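Local coordinates for adenosylmethionine-8-amino-7-oxononanoate aminotransferase (Methanocaldococcus jannaschii, PDB 6ZHK), which catalyses pyridoxal 5'-phosphate-dependent transamination of D-amino acids as a thermostable D-amino acid transaminase, at the interface of chains A and B. Sequence-based numbering; all coordinates share one arbitrary frame. Chains: chain A/B, Adenosylmethionine-8-amino-7-oxononanoate aminotransferase.

Contact 1: the interface of chains A and B. Residues chain A 326-328, 332; chain B 30, 411-412, 414, 417.
A:Phe327 puts its ring between B:Tyr411 and the aliphatic part of B:Lys414. The two rings are stacked, with planes 29° apart and centroids 4.6 Å apart. The overlap is offset. A:Phe327 CE2 sits over the rim of the tyrosine ring, 3.2 Å from B:Tyr411 CZ, and A:Phe327 CZ comes equally near the phenol oxygen. The opposite face of A:Phe327 is covered by the lysine chain, with B:Lys414 CG 3.6 Å from A:Phe327 CD2. A:Phe327 has CG anti to its backbone N (chi1 -176°), which turns the ring away from the start of its short 3-10 helix, 327-329, and into chain B. Beside the rings the backbones meet closely, A:Gly328 CA lying 3.8 Å from B:Gly412 CA. B:Tyr417 adds a looser flank.

At the polar rim, A:Phe327 N donates a hydrogen bond to the carboxylate atom B:Glu30 OE2 (2.8 Å, 154° at H). It arrives from well above the carboxylate plane. Within chain B, the other oxygen, B:Glu30 OE1, forms a salt bridge with the ammonium atom B:Lys414 NZ (2.9 Å), which steadies the acceptor. One lysine therefore packs on the ring with its chain and holds the glutamate with its tip. The carboxylate lies at the N-terminal end of helix 327-329, where a negative charge would probably be favourable. The site helps hold the two subunits of the homodimer together, away from the two-fold axis.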
loop_
_atom_site.group_PDB
_atom_site.type_symbol
_atom_site.label_atom_id
_atom_site.label_comp_id
_atom_site.label_asym_id
_atom_site.label_seq_id
_atom_site.Cartn_x
_atom_site.Cartn_y
_atom_site.Cartn_z
ATOM N N GLU A 326 -13.053 -13.704 -22.290
ATOM C CA GLU A 326 -13.821 -12.588 -22.800
ATOM C C GLU A 326 -14.240 -11.748 -21.601
ATOM O O GLU A 326 -14.389 -12.281 -20.505
ATOM C CB GLU A 326 -15.040 -13.157 -23.515
ATOM C CG GLU A 326 -14.633 -13.630 -24.896
ATOM C CD GLU A 326 -15.860 -13.817 -25.763
ATOM O OE1 GLU A 326 -16.604 -12.811 -26.021
ATOM O OE2 GLU A 326 -16.105 -14.976 -26.140
ATOM N N PHE A 327 -14.449 -10.456 -21.816
ATOM C CA PHE A 327 -14.776 -9.586 -20.704
ATOM C C PHE A 327 -15.919 -10.159 -19.863
ATOM O O PHE A 327 -15.856 -10.134 -18.618
ATOM C CB PHE A 327 -15.173 -8.199 -21.195
ATOM C CG PHE A 327 -15.431 -7.207 -20.084
ATOM C CD1 PHE A 327 -14.372 -6.504 -19.513
ATOM C CD2 PHE A 327 -16.732 -6.962 -19.636
ATOM C CE1 PHE A 327 -14.610 -5.582 -18.500
ATOM C CE2 PHE A 327 -16.980 -6.022 -18.652
ATOM C CZ PHE A 327 -15.908 -5.366 -18.049
ATOM N N GLY A 328 -16.992 -10.627 -20.528
ATOM C CA GLY A 328 -18.214 -10.984 -19.800
ATOM C C GLY A 328 -18.069 -12.296 -19.011
ATOM O O GLY A 328 -18.935 -12.662 -18.227
ATOM N N GLN A 332 -11.019 -11.797 -15.052
ATOM C CA GLN A 332 -9.880 -10.898 -14.820
ATOM C C GLN A 332 -9.666 -10.746 -13.318
ATOM O O GLN A 332 -10.588 -10.978 -12.527
ATOM C CB GLN A 332 -10.064 -9.534 -15.496
ATOM C CG GLN A 332 -11.223 -8.638 -14.959
ATOM C CD GLN A 332 -12.465 -8.832 -15.810
ATOM O OE1 GLN A 332 -12.934 -9.955 -16.010
ATOM N NE2 GLN A 332 -13.019 -7.727 -16.309
ATOM N N GLU B 30 -8.474 -8.907 -23.796
ATOM C CA GLU B 30 -9.032 -7.817 -24.579
ATOM C C GLU B 30 -8.058 -6.662 -24.694
ATOM O O GLU B 30 -8.027 -5.999 -25.706
ATOM C CB GLU B 30 -10.350 -7.328 -23.993
ATOM C CG GLU B 30 -11.318 -8.464 -24.134
ATOM C CD GLU B 30 -12.762 -8.115 -23.939
ATOM O OE1 GLU B 30 -13.055 -6.915 -23.607
ATOM O OE2 GLU B 30 -13.573 -9.074 -24.085
ATOM N N TYR B 411 -23.555 -7.465 -18.581
ATOM C CA TYR B 411 -22.214 -7.027 -18.266
ATOM C C TYR B 411 -21.330 -7.115 -19.519
ATOM O O TYR B 411 -20.523 -6.228 -19.764
ATOM C CB TYR B 411 -21.702 -7.890 -17.121
ATOM C CG TYR B 411 -20.313 -7.567 -16.648
ATOM C CD1 TYR B 411 -20.063 -6.360 -16.005
ATOM C CD2 TYR B 411 -19.268 -8.489 -16.791
ATOM C CE1 TYR B 411 -18.794 -6.067 -15.515
ATOM C CE2 TYR B 411 -17.994 -8.199 -16.312
ATOM C CZ TYR B 411 -17.765 -6.989 -15.673
ATOM O OH TYR B 411 -16.521 -6.695 -15.198
ATOM N N GLY B 412 -21.481 -8.182 -20.303
ATOM C CA GLY B 412 -20.554 -8.467 -21.387
ATOM C C GLY B 412 -20.700 -7.492 -22.547
ATOM O O GLY B 412 -19.883 -7.463 -23.454
ATOM N N LYS B 414 -20.598 -4.212 -22.278
ATOM C CA LYS B 414 -19.667 -3.091 -22.105
ATOM C C LYS B 414 -20.270 -1.783 -22.600
ATOM O O LYS B 414 -19.618 -1.030 -23.308
ATOM C CB LYS B 414 -18.333 -3.399 -22.812
ATOM C CG LYS B 414 -17.633 -4.667 -22.306
ATOM C CD LYS B 414 -16.296 -4.976 -22.971
ATOM C CE LYS B 414 -16.430 -5.712 -24.293
ATOM N NZ LYS B 414 -15.174 -5.697 -25.094
ATOM N N TYR B 417 -18.130 1.339 -21.895
ATOM C CA TYR B 417 -16.963 1.365 -22.763
ATOM C C TYR B 417 -17.345 1.803 -24.194
ATOM O O TYR B 417 -16.583 2.462 -24.889
ATOM C CB TYR B 417 -16.247 0.012 -22.710
ATOM C CG TYR B 417 -15.350 -0.179 -21.484
ATOM C CD1 TYR B 417 -14.250 0.648 -21.250
ATOM C CD2 TYR B 417 -15.617 -1.180 -20.553
ATOM C CE1 TYR B 417 -13.432 0.491 -20.123
ATOM C CE2 TYR B 417 -14.794 -1.384 -19.453
ATOM C CZ TYR B 417 -13.714 -0.538 -19.231
ATOM O OH TYR B 417 -12.899 -0.744 -18.160
#

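Contact 2: the interface of chains A and B. Residues chain A 124, 337; chain B 121-124, 301.
A:Glu124 and B:Glu124 meet through their OE2 atoms at the two-fold axis of this class-III pyridoxal-phosphate aminotransferase. Each stands in the first turn of helix 122-140. Their chains are extended beyond CG and cross at about a right angle, with the carboxylate planes 30° apart. A:Glu124 OE2 lies 2.8 Å from B:Glu124 OE2. Such a distance would suit a hydrogen bond if the pair shares a proton, which the structure does not show; otherwise the two oxygens would repel. B:Glu124 has CG beside its backbone N (chi1 -68°), which brings the carboxylate back over the helix start. There B:Glu124 OE1 accepts a hydrogen bond from B:Asp121 N (3.2 Å), met from above the carboxylate plane. This resembles one half of a helix capping box. The side chain of B:Asp121 is incomplete, but its CB packs 3.5 Å from A:His337 CD2.

The imidazole of A:His337 points NE2 first at the same helix end. B:Gly122 C lies in the ring plane, at its edge. A:His337 NE2 is 3.2 Å from B:Ala123 N and 3.4 Å from B:Gly122 N. B:Gly122 and B:Ala123 are predicted to bind the cofactor, probably its phosphate, at the helix N-terminus. No cofactor is modelled, and the histidine may partly occupy that place. Past the CE1 corner of the ring, B:Lys301 NZ is 4.7 Å from A:His337 ND1, without direct contact.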
loop_
_atom_site.group_PDB
_atom_site.type_symbol
_atom_site.label_atom_id
_atom_site.label_comp_id
_atom_site.label_asym_id
_atom_site.label_seq_id
_atom_site.Cartn_x
_atom_site.Cartn_y
_atom_site.Cartn_z
ATOM N N GLU A 124 1.273 -5.416 0.158
ATOM C CA GLU A 124 0.292 -5.482 -0.914
ATOM C C GLU A 124 0.747 -6.493 -1.984
ATOM O O GLU A 124 -0.089 -7.185 -2.548
ATOM C CB GLU A 124 0.221 -4.110 -1.609
ATOM C CG GLU A 124 -0.689 -3.043 -0.987
ATOM C CD GLU A 124 -0.527 -1.606 -1.480
ATOM O OE1 GLU A 124 0.387 -1.333 -2.276
ATOM O OE2 GLU A 124 -1.327 -0.716 -1.073
ATOM N N HIS A 337 -4.857 -0.779 -7.024
ATOM C CA HIS A 337 -5.285 0.495 -6.477
ATOM C C HIS A 337 -4.829 1.630 -7.383
ATOM O O HIS A 337 -4.067 1.378 -8.319
ATOM C CB HIS A 337 -4.906 0.660 -4.999
ATOM C CG HIS A 337 -5.890 1.409 -4.139
ATOM N ND1 HIS A 337 -7.016 2.025 -4.641
ATOM C CD2 HIS A 337 -5.892 1.655 -2.812
ATOM C CE1 HIS A 337 -7.678 2.606 -3.667
ATOM N NE2 HIS A 337 -6.998 2.403 -2.547
ATOM N N ASP B 121 -1.815 3.755 0.596
ATOM C CA ASP B 121 -2.964 3.570 -0.291
ATOM C C ASP B 121 -4.223 3.605 0.588
ATOM O O ASP B 121 -4.161 3.272 1.791
ATOM C CB ASP B 121 -2.944 2.155 -0.920
ATOM N N GLY B 122 -5.353 4.028 -0.016
ATOM C CA GLY B 122 -6.629 4.061 0.679
ATOM C C GLY B 122 -7.019 2.694 1.278
ATOM O O GLY B 122 -7.554 2.597 2.405
ATOM N N ALA B 123 -6.692 1.599 0.557
ATOM C CA ALA B 123 -7.023 0.287 1.089
ATOM C C ALA B 123 -6.231 0.044 2.397
ATOM O O ALA B 123 -6.757 -0.624 3.305
ATOM C CB ALA B 123 -6.660 -0.795 0.080
ATOM N N GLU B 124 -4.961 0.438 2.450
ATOM C CA GLU B 124 -4.161 0.244 3.654
ATOM C C GLU B 124 -4.695 1.139 4.785
ATOM O O GLU B 124 -4.711 0.726 5.937
ATOM C CB GLU B 124 -2.690 0.620 3.448
ATOM C CG GLU B 124 -1.867 -0.263 2.505
ATOM C CD GLU B 124 -0.531 0.284 1.989
ATOM O OE1 GLU B 124 -0.220 1.493 2.226
ATOM O OE2 GLU B 124 0.191 -0.487 1.269
ATOM N N LYS B 301 -5.844 9.171 -2.207
ATOM C CA LYS B 301 -6.087 9.697 -3.547
ATOM C C LYS B 301 -5.657 11.156 -3.665
ATOM O O LYS B 301 -4.487 11.403 -3.872
ATOM C CB LYS B 301 -7.528 9.496 -4.056
ATOM C CG LYS B 301 -7.929 8.062 -4.389
ATOM C CD LYS B 301 -9.376 7.915 -4.843
ATOM C CE LYS B 301 -9.860 6.497 -5.066
ATOM N NZ LYS B 301 -9.124 5.909 -6.204
#

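Contact 3: the interface of chains A and B. Residues chain A 61-62, 64, 301, 304, 306-308; chain B 87, 338-339.
B:Thr338 and B:Tyr339, on a loop of chain B, reach the chain A 3-10 helix 301-304, loop 306-308 and the end of helix 60-63. B:His87 comes from a second chain B loop. A:Lys301 is the family's Schiff-base lysine, here without cofactor. Its chain is extended until it bends at the last torsion (chi4 -69°), bringing A:Lys301 NZ to the hydroxyl B:Thr338 OG1 as a hydrogen-bond donor (2.6 Å). The amine also gives a longer bond to A:Ile62 O. In this family a threonine of the partner subunit commonly binds the cofactor phosphate, a likely role for B:Thr338.

The phenol B:Tyr339 OH donates to A:Lys301 O (2.8 Å), from above the carbonyl plane. One face of this ring takes A:Leu308 O, 3.2 Å above the plane and toward the rim. The other face carries the methyl of B:Thr338. B:Tyr339 CD1 in turn lies over the centre of the B:His87 ring, helping to hold it. A:Thr304 OG1 gives a hydrogen bond to A:Leu308 O on a lone pair (2.7 Å), fixing the loop beside the tyrosine. Water 1 lies in the imidazole plane, 3.0 Å from B:His87 NE2, and also meets A:Ser61 O and B:Thr338 O.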
loop_
_atom_site.group_PDB
_atom_site.type_symbol
_atom_site.label_atom_id
_atom_site.label_comp_id
_atom_site.label_asym_id
_atom_site.label_seq_id
_atom_site.Cartn_x
_atom_site.Cartn_y
_atom_site.Cartn_z
ATOM N N SER A 61 17.377 2.552 6.785
ATOM C CA SER A 61 16.019 3.115 6.862
ATOM C C SER A 61 14.961 1.989 6.790
ATOM O O SER A 61 13.905 2.142 6.160
ATOM C CB SER A 61 15.761 4.269 5.894
ATOM O OG SER A 61 16.759 5.309 6.015
ATOM N N ILE A 62 15.267 0.891 7.517
ATOM C CA ILE A 62 14.410 -0.287 7.643
ATOM C C ILE A 62 14.423 -1.053 6.304
ATOM O O ILE A 62 13.359 -1.436 5.732
ATOM C CB ILE A 62 12.996 0.011 8.205
ATOM C CG1 ILE A 62 12.946 1.136 9.249
ATOM C CG2 ILE A 62 12.292 -1.291 8.685
ATOM C CD1 ILE A 62 13.668 0.822 10.542
ATOM N N CYS A 64 15.480 -0.770 3.189
ATOM C CA CYS A 64 15.180 -0.344 1.818
ATOM C C CYS A 64 16.282 0.484 1.140
ATOM O O CYS A 64 16.295 0.601 -0.101
ATOM C CB CYS A 64 13.846 0.398 1.758
ATOM S SG CYS A 64 13.878 1.983 2.643
ATOM N N LYS A 301 10.678 -2.617 -1.182
ATOM C CA LYS A 301 11.752 -1.971 -0.432
ATOM C C LYS A 301 12.826 -1.443 -1.364
ATOM O O LYS A 301 12.638 -0.360 -1.871
ATOM C CB LYS A 301 12.372 -2.873 0.646
ATOM C CG LYS A 301 11.521 -3.085 1.876
ATOM C CD LYS A 301 12.118 -4.108 2.870
ATOM C CE LYS A 301 11.166 -4.521 3.970
ATOM N NZ LYS A 301 10.933 -3.398 4.886
ATOM N N THR A 304 13.231 0.753 -5.382
ATOM C CA THR A 304 13.429 2.136 -5.793
ATOM C C THR A 304 14.737 2.698 -5.225
ATOM O O THR A 304 14.922 3.897 -5.213
ATOM C CB THR A 304 12.262 3.000 -5.294
ATOM O OG1 THR A 304 12.300 2.764 -3.888
ATOM C CG2 THR A 304 10.959 2.520 -5.870
ATOM N N GLY A 306 15.263 2.766 -2.210
ATOM C CA GLY A 306 14.931 3.167 -0.868
ATOM C C GLY A 306 14.234 4.518 -0.878
ATOM O O GLY A 306 14.043 5.083 0.190
ATOM N N TYR A 307 13.913 5.061 -2.069
ATOM C CA TYR A 307 13.474 6.455 -2.113
ATOM C C TYR A 307 11.979 6.625 -2.236
ATOM O O TYR A 307 11.443 7.700 -1.848
ATOM C CB TYR A 307 14.130 7.282 -3.233
ATOM C CG TYR A 307 15.607 7.554 -3.037
ATOM C CD1 TYR A 307 16.307 7.011 -1.952
ATOM C CD2 TYR A 307 16.319 8.384 -3.914
ATOM C CE1 TYR A 307 17.659 7.283 -1.756
ATOM C CE2 TYR A 307 17.681 8.618 -3.733
ATOM C CZ TYR A 307 18.363 8.070 -2.656
ATOM O OH TYR A 307 19.724 8.335 -2.491
ATOM N N LEU A 308 11.292 5.591 -2.731
ATOM C CA LEU A 308 9.840 5.686 -2.899
ATOM C C LEU A 308 9.203 4.286 -2.698
ATOM O O LEU A 308 9.846 3.234 -2.871
ATOM C CB LEU A 308 9.542 6.201 -4.327
ATOM C CG LEU A 308 9.595 7.712 -4.551
ATOM C CD1 LEU A 308 9.585 8.013 -6.063
ATOM C CD2 LEU A 308 8.385 8.409 -3.879
ATOM N N HIS B 87 13.705 9.542 1.706
ATOM C CA HIS B 87 13.027 8.727 2.694
ATOM C C HIS B 87 13.907 8.455 3.919
ATOM O O HIS B 87 14.991 7.845 3.781
ATOM C CB HIS B 87 12.652 7.370 2.105
ATOM C CG HIS B 87 11.883 6.575 3.116
ATOM N ND1 HIS B 87 10.602 6.938 3.548
ATOM C CD2 HIS B 87 12.273 5.540 3.900
ATOM C CE1 HIS B 87 10.225 6.141 4.540
ATOM N NE2 HIS B 87 11.230 5.274 4.767
ATOM N N THR B 338 7.342 -0.049 5.529
ATOM C CA THR B 338 8.621 0.597 5.311
ATOM C C THR B 338 8.443 2.094 5.110
ATOM O O THR B 338 9.142 2.878 5.732
ATOM C CB THR B 338 9.263 0.013 4.051
ATOM O OG1 THR B 338 9.342 -1.369 4.427
ATOM C CG2 THR B 338 10.658 0.553 3.812
ATOM N N TYR B 339 7.532 2.465 4.214
ATOM C CA TYR B 339 7.623 3.787 3.625
ATOM C C TYR B 339 6.626 4.672 4.345
ATOM O O TYR B 339 6.351 5.783 3.909
ATOM C CB TYR B 339 7.378 3.755 2.118
ATOM C CG TYR B 339 8.615 3.302 1.378
ATOM C CD1 TYR B 339 9.700 4.173 1.235
ATOM C CD2 TYR B 339 8.687 2.030 0.838
ATOM C CE1 TYR B 339 10.869 3.735 0.623
ATOM C CE2 TYR B 339 9.813 1.618 0.133
ATOM C CZ TYR B 339 10.888 2.495 0.034
ATOM O OH TYR B 339 12.018 2.105 -0.604
HETATM O O HOH W 1 11.474 3.204 6.980
HETATM O O HOH W 2 15.878 5.689 2.101
#

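Contact 4: the interface of chains A and B. Residues chain A 90-93, 117, 340; chain B 21, 23-24, 26.
B:Pro24 buries the most surface here, in a pocket of chain A, with A:Leu90 and B:His23 beside it. Several chain A residues touch the pyrrolidine ring. A:Leu91 CD1 reaches B:Pro24 CG at 3.6 Å. The methyl A:Thr340 CG2 meets the same ring carbon tip to tip. A:Phe117 brings its far ring corner, CZ, to B:Pro24 CA (3.7 Å). A:Leu90 packs CB against B:Pro24 CD. The proline just precedes B:Tyr25, predicted to take part in substrate recognition, so this packing may help place it.

B:His23 crosses A:Leu90 at about a right angle. With chi1 -82° and chi2 -112° the ring is swung and turned so that its ND1 edge faces the leucine carbonyl. B:His23 ND1 donates to A:Leu90 O (2.8 Å, 166° at H). The bond is nearly straight, lies in the ring plane and uses a carbonyl lone pair. The imidazole edge is thus held against the turn at residues 90-93. B:Ile21 CG2 makes a loose contact with A:Leu90. A:Gly92 N gives a weak hydrogen bond to B:Thr26 OG1. That hydroxyl in turn donates to the proline carbonyl, with B:Thr26 OG1 2.7 Å from B:Pro24 O.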
loop_
_atom_site.group_PDB
_atom_site.type_symbol
_atom_site.label_atom_id
_atom_site.label_comp_id
_atom_site.label_asym_id
_atom_site.label_seq_id
_atom_site.Cartn_x
_atom_site.Cartn_y
_atom_site.Cartn_z
ATOM N N LEU A 90 -2.693 2.914 -14.810
ATOM C CA LEU A 90 -2.548 1.643 -15.529
ATOM C C LEU A 90 -3.876 0.869 -15.614
ATOM O O LEU A 90 -3.893 -0.244 -16.122
ATOM C CB LEU A 90 -1.470 0.793 -14.843
ATOM C CG LEU A 90 -0.081 0.883 -15.484
ATOM C CD1 LEU A 90 0.513 2.240 -15.387
ATOM C CD2 LEU A 90 0.885 -0.133 -14.863
ATOM N N LEU A 91 -4.992 1.413 -15.075
ATOM C CA LEU A 91 -6.256 0.699 -15.209
ATOM C C LEU A 91 -6.752 0.955 -16.641
ATOM O O LEU A 91 -7.295 2.036 -16.933
ATOM C CB LEU A 91 -7.268 1.212 -14.166
ATOM C CG LEU A 91 -7.174 0.648 -12.729
ATOM C CD1 LEU A 91 -6.004 1.283 -11.986
ATOM C CD2 LEU A 91 -8.490 0.921 -12.000
ATOM N N GLY A 92 -6.478 0.010 -17.542
ATOM C CA GLY A 92 -6.958 0.079 -18.918
ATOM C C GLY A 92 -6.162 1.083 -19.773
ATOM O O GLY A 92 -6.535 1.324 -20.913
ATOM N N CYS A 93 -5.098 1.659 -19.227
ATOM C CA CYS A 93 -4.152 2.505 -19.948
ATOM C C CYS A 93 -2.736 2.046 -19.603
ATOM O O CYS A 93 -2.577 1.291 -18.649
ATOM C CB CYS A 93 -4.221 3.985 -19.572
ATOM S SG CYS A 93 -5.878 4.698 -19.815
ATOM N N PHE A 117 2.973 -7.395 -11.985
ATOM C CA PHE A 117 1.803 -6.685 -11.497
ATOM C C PHE A 117 2.318 -5.743 -10.410
ATOM O O PHE A 117 2.834 -6.201 -9.383
ATOM C CB PHE A 117 0.813 -7.701 -10.877
ATOM C CG PHE A 117 -0.541 -7.101 -10.638
ATOM C CD1 PHE A 117 -0.747 -6.178 -9.617
ATOM C CD2 PHE A 117 -1.585 -7.432 -11.481
ATOM C CE1 PHE A 117 -1.990 -5.548 -9.471
ATOM C CE2 PHE A 117 -2.837 -6.842 -11.319
ATOM C CZ PHE A 117 -3.015 -5.872 -10.354
ATOM N N THR A 340 -1.297 2.323 -8.962
ATOM C CA THR A 340 -0.541 1.186 -9.571
ATOM C C THR A 340 0.311 1.713 -10.751
ATOM O O THR A 340 -0.192 2.383 -11.671
ATOM C CB THR A 340 -1.558 0.170 -10.157
ATOM O OG1 THR A 340 -2.314 -0.354 -9.045
ATOM C CG2 THR A 340 -0.883 -1.014 -10.848
ATOM N N ILE B 21 3.324 -6.413 -18.746
ATOM C CA ILE B 21 2.580 -5.891 -17.590
ATOM C C ILE B 21 1.214 -6.579 -17.489
ATOM O O ILE B 21 0.403 -6.528 -18.439
ATOM C CB ILE B 21 2.328 -4.367 -17.666
ATOM C CG1 ILE B 21 3.656 -3.602 -17.702
ATOM C CG2 ILE B 21 1.445 -3.919 -16.459
ATOM C CD1 ILE B 21 3.470 -2.090 -17.758
ATOM N N HIS B 23 -2.011 -5.749 -16.076
ATOM C CA HIS B 23 -2.619 -4.489 -15.665
ATOM C C HIS B 23 -3.669 -4.714 -14.598
ATOM O O HIS B 23 -4.334 -5.751 -14.551
ATOM C CB HIS B 23 -3.260 -3.825 -16.897
ATOM C CG HIS B 23 -2.219 -3.082 -17.700
ATOM N ND1 HIS B 23 -2.215 -1.702 -17.800
ATOM C CD2 HIS B 23 -1.253 -3.533 -18.540
ATOM C CE1 HIS B 23 -1.239 -1.298 -18.627
ATOM N NE2 HIS B 23 -0.605 -2.423 -19.073
ATOM N N PRO B 24 -3.860 -3.707 -13.719
ATOM C CA PRO B 24 -4.910 -3.758 -12.712
ATOM C C PRO B 24 -6.299 -3.656 -13.372
ATOM O O PRO B 24 -6.455 -2.941 -14.380
ATOM C CB PRO B 24 -4.488 -2.518 -11.839
ATOM C CG PRO B 24 -3.922 -1.508 -12.842
ATOM C CD PRO B 24 -3.057 -2.445 -13.675
ATOM N N THR B 26 -8.195 -5.381 -15.355
ATOM C CA THR B 26 -8.209 -5.363 -16.804
ATOM C C THR B 26 -8.213 -6.801 -17.333
ATOM O O THR B 26 -7.360 -7.615 -16.962
ATOM C CB THR B 26 -6.954 -4.650 -17.353
ATOM O OG1 THR B 26 -6.869 -3.256 -17.043
ATOM C CG2 THR B 26 -6.719 -4.848 -18.850
#

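The four contacts belong to one two-fold homodimer interface, and each has a twin with the chains exchanged. Contact 2 lies at the axis. Between C-alpha centres, contacts 1 and 2 are about 25 Å apart. Contacts 1 and 3 are about 38 Å apart. Contact 4 is about 15 Å from both contact 1 and contact 2. Contacts 2 and 3, about 17 Å apart, use opposite copies of one lysine, B:Lys301 and A:Lys301. The loop 337-340 gives A:His337 to contact 2, B:Thr338 and B:Tyr339 to contact 3, and A:Thr340 to contact 4. Its two copies therefore probably tie dimer formation to both active sites.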